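Carbon monoxide dehydrogenase (PDB 6T7J) probably catalyses the oxidation of carbon monoxide to carbon dioxide, a reaction for which the family uses a nickel-iron-sulfur cluster, modelled here as a broken, nickel-free form. Local coordinates at residues A[105-110]-A[236-241]; A[122-127]-A[145-150]. All coordinates share one frame; numbering follows the deposited sequence.

Contact 1 of 2, residues A[105-110]-A[236-241]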
loop_
_atom_site.group_PDB
_atom_site.type_symbol
_atom_site.label_atom_id
_atom_site.label_comp_id
_atom_site.label_asym_id
_atom_site.label_seq_id
_atom_site.Cartn_x
_atom_site.Cartn_y
_atom_site.Cartn_z
ATOM N N ARG A 105 7.983 3.178 -13.710
ATOM C CA ARG A 105 8.632 1.881 -13.884
ATOM C C ARG A 105 8.426 1.345 -15.292
ATOM O O ARG A 105 9.353 0.787 -15.891
ATOM C CB ARG A 105 8.101 0.888 -12.850
ATOM C CG ARG A 105 9.001 -0.315 -12.612
ATOM C CD ARG A 105 8.244 -1.441 -11.924
ATOM N NE ARG A 105 7.321 -0.947 -10.905
ATOM C CZ ARG A 105 7.620 -0.833 -9.615
ATOM N NH1 ARG A 105 6.718 -0.373 -8.760
ATOM N NH2 ARG A 105 8.823 -1.177 -9.175
ATOM N N ASP A 106 7.218 1.501 -15.836
ATOM C CA ASP A 106 6.982 1.087 -17.216
ATOM C C ASP A 106 7.836 1.899 -18.187
ATOM O O ASP A 106 8.442 1.342 -19.122
ATOM C CB ASP A 106 5.499 1.216 -17.556
ATOM C CG ASP A 106 4.649 0.181 -16.839
ATOM O OD1 ASP A 106 5.205 -0.862 -16.432
ATOM O OD2 ASP A 106 3.432 0.411 -16.680
ATOM N N VAL A 107 7.913 3.218 -17.977
ATOM C CA VAL A 107 8.750 3.996 -18.891
ATOM C C VAL A 107 10.225 3.634 -18.721
ATOM O O VAL A 107 10.987 3.638 -19.696
ATOM C CB VAL A 107 8.514 5.508 -18.722
ATOM C CG1 VAL A 107 9.255 6.272 -19.811
ATOM C CG2 VAL A 107 7.030 5.818 -18.784
ATOM N N VAL A 108 10.649 3.295 -17.500
ATOM C CA VAL A 108 12.028 2.867 -17.270
ATOM C C VAL A 108 12.309 1.567 -18.009
ATOM O O VAL A 108 13.387 1.387 -18.588
ATOM C CB VAL A 108 12.300 2.720 -15.761
ATOM C CG1 VAL A 108 13.516 1.831 -15.518
ATOM C CG2 VAL A 108 12.504 4.073 -15.118
ATOM N N GLU A 109 11.353 0.636 -17.985
ATOM C CA GLU A 109 11.514 -0.618 -18.714
ATOM C C GLU A 109 11.714 -0.361 -20.204
ATOM O O GLU A 109 12.633 -0.913 -20.824
ATOM C CB GLU A 109 10.302 -1.521 -18.478
ATOM C CG GLU A 109 10.245 -2.130 -17.082
ATOM C CD GLU A 109 8.865 -2.664 -16.726
ATOM O OE1 GLU A 109 8.073 -2.948 -17.652
ATOM O OE2 GLU A 109 8.573 -2.799 -15.517
ATOM N N VAL A 110 10.869 0.490 -20.794
ATOM C CA VAL A 110 11.013 0.772 -22.224
ATOM C C VAL A 110 12.345 1.468 -22.512
ATOM O O VAL A 110 13.031 1.153 -23.495
ATOM C CB VAL A 110 9.818 1.597 -22.737
ATOM C CG1 VAL A 110 10.035 1.993 -24.193
ATOM C CG2 VAL A 110 8.531 0.803 -22.588
ATOM N N TYR A 236 11.350 12.941 -17.156
ATOM C CA TYR A 236 12.640 13.030 -17.832
ATOM C C TYR A 236 12.783 11.955 -18.901
ATOM O O TYR A 236 13.260 12.231 -20.009
ATOM C CB TYR A 236 13.775 12.928 -16.813
ATOM C CG TYR A 236 14.435 14.252 -16.489
ATOM C CD1 TYR A 236 15.559 14.679 -17.186
ATOM C CD2 TYR A 236 13.937 15.073 -15.483
ATOM C CE1 TYR A 236 16.168 15.887 -16.892
ATOM C CE2 TYR A 236 14.540 16.284 -15.182
ATOM C CZ TYR A 236 15.655 16.685 -15.891
ATOM O OH TYR A 236 16.261 17.886 -15.597
ATOM N N LEU A 237 12.354 10.726 -18.603
ATOM C CA LEU A 237 12.483 9.648 -19.575
ATOM C C LEU A 237 11.479 9.784 -20.711
ATOM O O LEU A 237 11.797 9.441 -21.855
ATOM C CB LEU A 237 12.329 8.295 -18.885
ATOM C CG LEU A 237 13.508 7.896 -17.993
ATOM C CD1 LEU A 237 13.354 6.468 -17.535
ATOM C CD2 LEU A 237 14.828 8.084 -18.719
ATOM N N SER A 238 10.270 10.282 -20.430
ATOM C CA SER A 238 9.329 10.550 -21.511
ATOM C C SER A 238 9.875 11.614 -22.452
ATOM O O SER A 238 9.707 11.518 -23.673
ATOM C CB SER A 238 7.977 10.975 -20.941
ATOM O OG SER A 238 7.590 10.135 -19.869
ATOM N N ASP A 239 10.544 12.632 -21.900
ATOM C CA ASP A 239 11.180 13.638 -22.746
ATOM C C ASP A 239 12.323 13.037 -23.554
ATOM O O ASP A 239 12.455 13.312 -24.753
ATOM C CB ASP A 239 11.684 14.802 -21.892
ATOM C CG ASP A 239 10.558 15.680 -21.379
ATOM O OD1 ASP A 239 9.395 15.451 -21.774
ATOM O OD2 ASP A 239 10.838 16.600 -20.581
ATOM N N ILE A 240 13.160 12.214 -22.917
ATOM C CA ILE A 240 14.296 11.613 -23.612
ATOM C C ILE A 240 13.818 10.713 -24.747
ATOM O O ILE A 240 14.424 10.673 -25.826
ATOM C CB ILE A 240 15.182 10.846 -22.611
ATOM C CG1 ILE A 240 15.973 11.827 -21.741
ATOM C CG2 ILE A 240 16.125 9.886 -23.331
ATOM C CD1 ILE A 240 16.448 11.234 -20.435
ATOM N N LEU A 241 12.713 9.995 -24.533
ATOM C CA LEU A 241 12.248 9.029 -25.523
ATOM C C LEU A 241 11.432 9.685 -26.631
ATOM O O LEU A 241 11.582 9.324 -27.804
ATOM C CB LEU A 241 11.424 7.933 -24.840
ATOM C CG LEU A 241 12.181 6.770 -24.188
ATOM C CD1 LEU A 241 11.312 6.084 -23.142
ATOM C CD2 LEU A 241 12.650 5.768 -25.233
#
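L237 meets V107 and V108 where helix 212-242 runs beside helix 81-115, the local axes 9.8 Å apart and inclined at 36°. The CB of the leucine is directed toward helix 81-115 and already touches V107 CG1 at 3.8 Å. CG stands anti to the carbonyl carbon (chi1 -71°), and from it CD1 branches to CG2 of V108 at 3.5 Å and also closes on that residue's CA, so the leucine tip rests against the backbone. The V107 and L237 side chains run alongside one another with opposite senses, and V107 CG1 goes on to meet L241 CD1 at 3.9 Å, one helical turn further along. V110 CG1 touches this methyl more loosely, at 4.4 Å. The seam is buried and almost wholly aliphatic, the S238 hydroxyl at its margin being bonded to A234 O of its own helix. This is plain helix-helix packing of the Prismane/CO dehydrogenase family, the S238 side chain lying about 13 Å from the broken cluster. Helix 146-162 packs on one flank, with F161 and E158 against V108 and L157 against L237, while F111 of helix 81-115 covers both L237 and L241.

Contact 2 of 2, residues A[122-127]-A[145-150]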
loop_
_atom_site.group_PDB
_atom_site.type_symbol
_atom_site.label_atom_id
_atom_site.label_comp_id
_atom_site.label_asym_id
_atom_site.label_seq_id
_atom_site.Cartn_x
_atom_site.Cartn_y
_atom_site.Cartn_z
ATOM N N TYR A 122 11.409 2.500 -30.561
ATOM C CA TYR A 122 11.577 3.669 -29.714
ATOM C C TYR A 122 13.012 4.168 -29.813
ATOM O O TYR A 122 13.956 3.373 -29.871
ATOM C CB TYR A 122 11.218 3.354 -28.259
ATOM C CG TYR A 122 9.768 2.979 -28.063
ATOM C CD1 TYR A 122 8.814 3.949 -27.787
ATOM C CD2 TYR A 122 9.351 1.658 -28.163
ATOM C CE1 TYR A 122 7.485 3.616 -27.612
ATOM C CE2 TYR A 122 8.023 1.314 -27.989
ATOM C CZ TYR A 122 7.095 2.298 -27.714
ATOM O OH TYR A 122 5.770 1.966 -27.538
ATOM N N LYS A 123 13.162 5.488 -29.831
ATOM C CA LYS A 123 14.432 6.157 -30.061
ATOM C C LYS A 123 14.924 6.824 -28.784
ATOM O O LYS A 123 14.197 6.960 -27.797
ATOM C CB LYS A 123 14.297 7.212 -31.170
ATOM C CG LYS A 123 14.228 6.662 -32.584
ATOM C CD LYS A 123 12.803 6.670 -33.123
ATOM C CE LYS A 123 12.502 5.398 -33.902
ATOM N NZ LYS A 123 11.065 5.313 -34.289
ATOM N N LEU A 124 16.187 7.233 -28.817
ATOM C CA LEU A 124 16.716 8.237 -27.901
ATOM C C LEU A 124 16.714 9.546 -28.682
ATOM O O LEU A 124 17.634 9.818 -29.457
ATOM C CB LEU A 124 18.111 7.866 -27.411
ATOM C CG LEU A 124 18.237 6.621 -26.531
ATOM C CD1 LEU A 124 19.699 6.330 -26.232
ATOM C CD2 LEU A 124 17.446 6.792 -25.244
ATOM N N THR A 125 15.662 10.344 -28.502
ATOM C CA THR A 125 15.485 11.541 -29.316
ATOM C C THR A 125 16.098 12.787 -28.692
ATOM O O THR A 125 16.548 13.676 -29.424
ATOM C CB THR A 125 13.998 11.789 -29.584
ATOM O OG1 THR A 125 13.350 12.178 -28.368
ATOM C CG2 THR A 125 13.339 10.532 -30.125
ATOM N N ASP A 126 16.124 12.880 -27.367
ATOM C CA ASP A 126 16.729 14.010 -26.668
ATOM C C ASP A 126 18.010 13.510 -26.004
ATOM O O ASP A 126 18.036 13.179 -24.817
ATOM C CB ASP A 126 15.758 14.622 -25.652
ATOM C CG ASP A 126 16.110 16.057 -25.301
ATOM O OD1 ASP A 126 17.320 16.377 -25.225
ATOM O OD2 ASP A 126 15.177 16.866 -25.102
ATOM N N VAL A 127 19.084 13.457 -26.794
ATOM C CA VAL A 127 20.372 13.016 -26.270
ATOM C C VAL A 127 20.948 14.054 -25.315
ATOM O O VAL A 127 21.698 13.713 -24.391
ATOM C CB VAL A 127 21.331 12.709 -27.435
ATOM C CG1 VAL A 127 22.633 12.124 -26.921
ATOM C CG2 VAL A 127 20.668 11.759 -28.422
ATOM N N ASP A 145 29.155 6.158 -26.125
ATOM C CA ASP A 145 28.028 6.178 -27.041
ATOM C C ASP A 145 26.762 6.612 -26.305
ATOM O O ASP A 145 26.672 6.540 -25.076
ATOM C CB ASP A 145 27.835 4.795 -27.668
ATOM C CG ASP A 145 26.847 4.807 -28.816
ATOM O OD1 ASP A 145 26.790 5.820 -29.543
ATOM O OD2 ASP A 145 26.123 3.807 -28.988
ATOM N N GLU A 146 25.775 7.077 -27.077
ATOM C CA GLU A 146 24.495 7.461 -26.487
ATOM C C GLU A 146 23.851 6.292 -25.750
ATOM O O GLU A 146 23.336 6.455 -24.636
ATOM C CB GLU A 146 23.551 7.986 -27.570
ATOM C CG GLU A 146 24.215 8.835 -28.642
ATOM C CD GLU A 146 23.248 9.237 -29.742
ATOM O OE1 GLU A 146 22.202 8.566 -29.890
ATOM O OE2 GLU A 146 23.532 10.224 -30.457
ATOM N N HIS A 147 23.881 5.101 -26.354
ATOM C CA HIS A 147 23.203 3.953 -25.765
ATOM C C HIS A 147 23.905 3.457 -24.503
ATOM O O HIS A 147 23.242 2.969 -23.584
ATOM C CB HIS A 147 23.084 2.836 -26.801
ATOM C CG HIS A 147 22.096 3.131 -27.889
ATOM N ND1 HIS A 147 20.994 2.340 -28.130
ATOM C CD2 HIS A 147 22.041 4.138 -28.793
ATOM C CE1 HIS A 147 20.305 2.844 -29.139
ATOM N NE2 HIS A 147 20.918 3.936 -29.558
ATOM N N GLU A 148 25.230 3.591 -24.421
ATOM C CA GLU A 148 25.930 3.191 -23.202
ATOM C C GLU A 148 25.620 4.143 -22.048
ATOM O O GLU A 148 25.403 3.704 -20.904
ATOM C CB GLU A 148 27.435 3.122 -23.470
ATOM C CG GLU A 148 28.307 3.119 -22.225
ATOM C CD GLU A 148 28.130 1.867 -21.384
ATOM O OE1 GLU A 148 27.608 0.858 -21.908
ATOM O OE2 GLU A 148 28.514 1.892 -20.197
ATOM N N ILE A 149 25.614 5.450 -22.329
ATOM C CA ILE A 149 25.150 6.431 -21.351
ATOM C C ILE A 149 23.746 6.072 -20.881
ATOM O O ILE A 149 23.445 6.086 -19.679
ATOM C CB ILE A 149 25.189 7.848 -21.951
ATOM C CG1 ILE A 149 26.608 8.218 -22.384
ATOM C CG2 ILE A 149 24.647 8.868 -20.956
ATOM C CD1 ILE A 149 26.672 9.470 -23.236
ATOM N N ALA A 150 22.868 5.744 -21.834
ATOM C CA ALA A 150 21.497 5.381 -21.492
ATOM C C ALA A 150 21.452 4.129 -20.624
ATOM O O ALA A 150 20.616 4.025 -19.725
ATOM C CB ALA A 150 20.671 5.187 -22.764
#
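L124 lays its CD1 methyl over the ring face of H147, part of a contact that joins the loop and the opening residue of helix 127-136 to the first turn of helix 146-162 in the helical region of this CO dehydrogenase. The loop ends in an N-cap: D126 stands just before helix 127-136, and its OD1 takes the backbone N of K129. The methyl is a CH-pi partner of the imidazole, 4.2 Å from the centroid and only 14° off the ring normal, displaced slightly toward the rim on the CD2 side. That same CD1 also touches A150 CB at 3.8 Å, so the one methyl meets both the ring face and the alanine, in two directions roughly at right angles. The other end of the ring is lightly held, ND1 making a weak hydrogen bond to V114 O of helix 81-115.

The second pairing is turned differently. V127 and E146 cross at about a right angle; the glutamate is extended beyond CG, with CD anti to CA (chi2 176°), and its carboxylate lies alongside the valine methyls. V127 CG2 sits over the flat of the carboxylate, 3.8 Å from OE1 and equally near to OE2 and CD, while V127 CG1 meets the aliphatic part at E146 CG, 4.0 Å away. The valine is thus covered by a partly exposed charged side chain. An alanine at E146 would probably uncover both V127 methyls on this side, since the CG, CD and carboxylate oxygens that meet them would be gone. The backbone of E146 also takes part: its O accepts the helical bond from A150 N at 2.9 Å and lies 4.0 Å from L124 CD1.

Contact 1 is buried and contact 2 lies further out, at the surface, their centres about 11 Å apart. The first is mainly aliphatic, valine against leucine with one serine beside it, and joins two long helices; the second joins a loop and the helix start it leads into to another helix start, and mixes leucine and valine with an imidazole and a carboxylate. Helix 146-162 serves both, flanking contact 1 further along and supplying one side of contact 2 with its opening turn. F111 of helix 81-115 packs on both too. Where they meet, side-chain packing such as L124 on I240 is joined by polar links: I240 O probably accepts hydrogen bonds from T125 N, at 3.0 Å, and from D126 N.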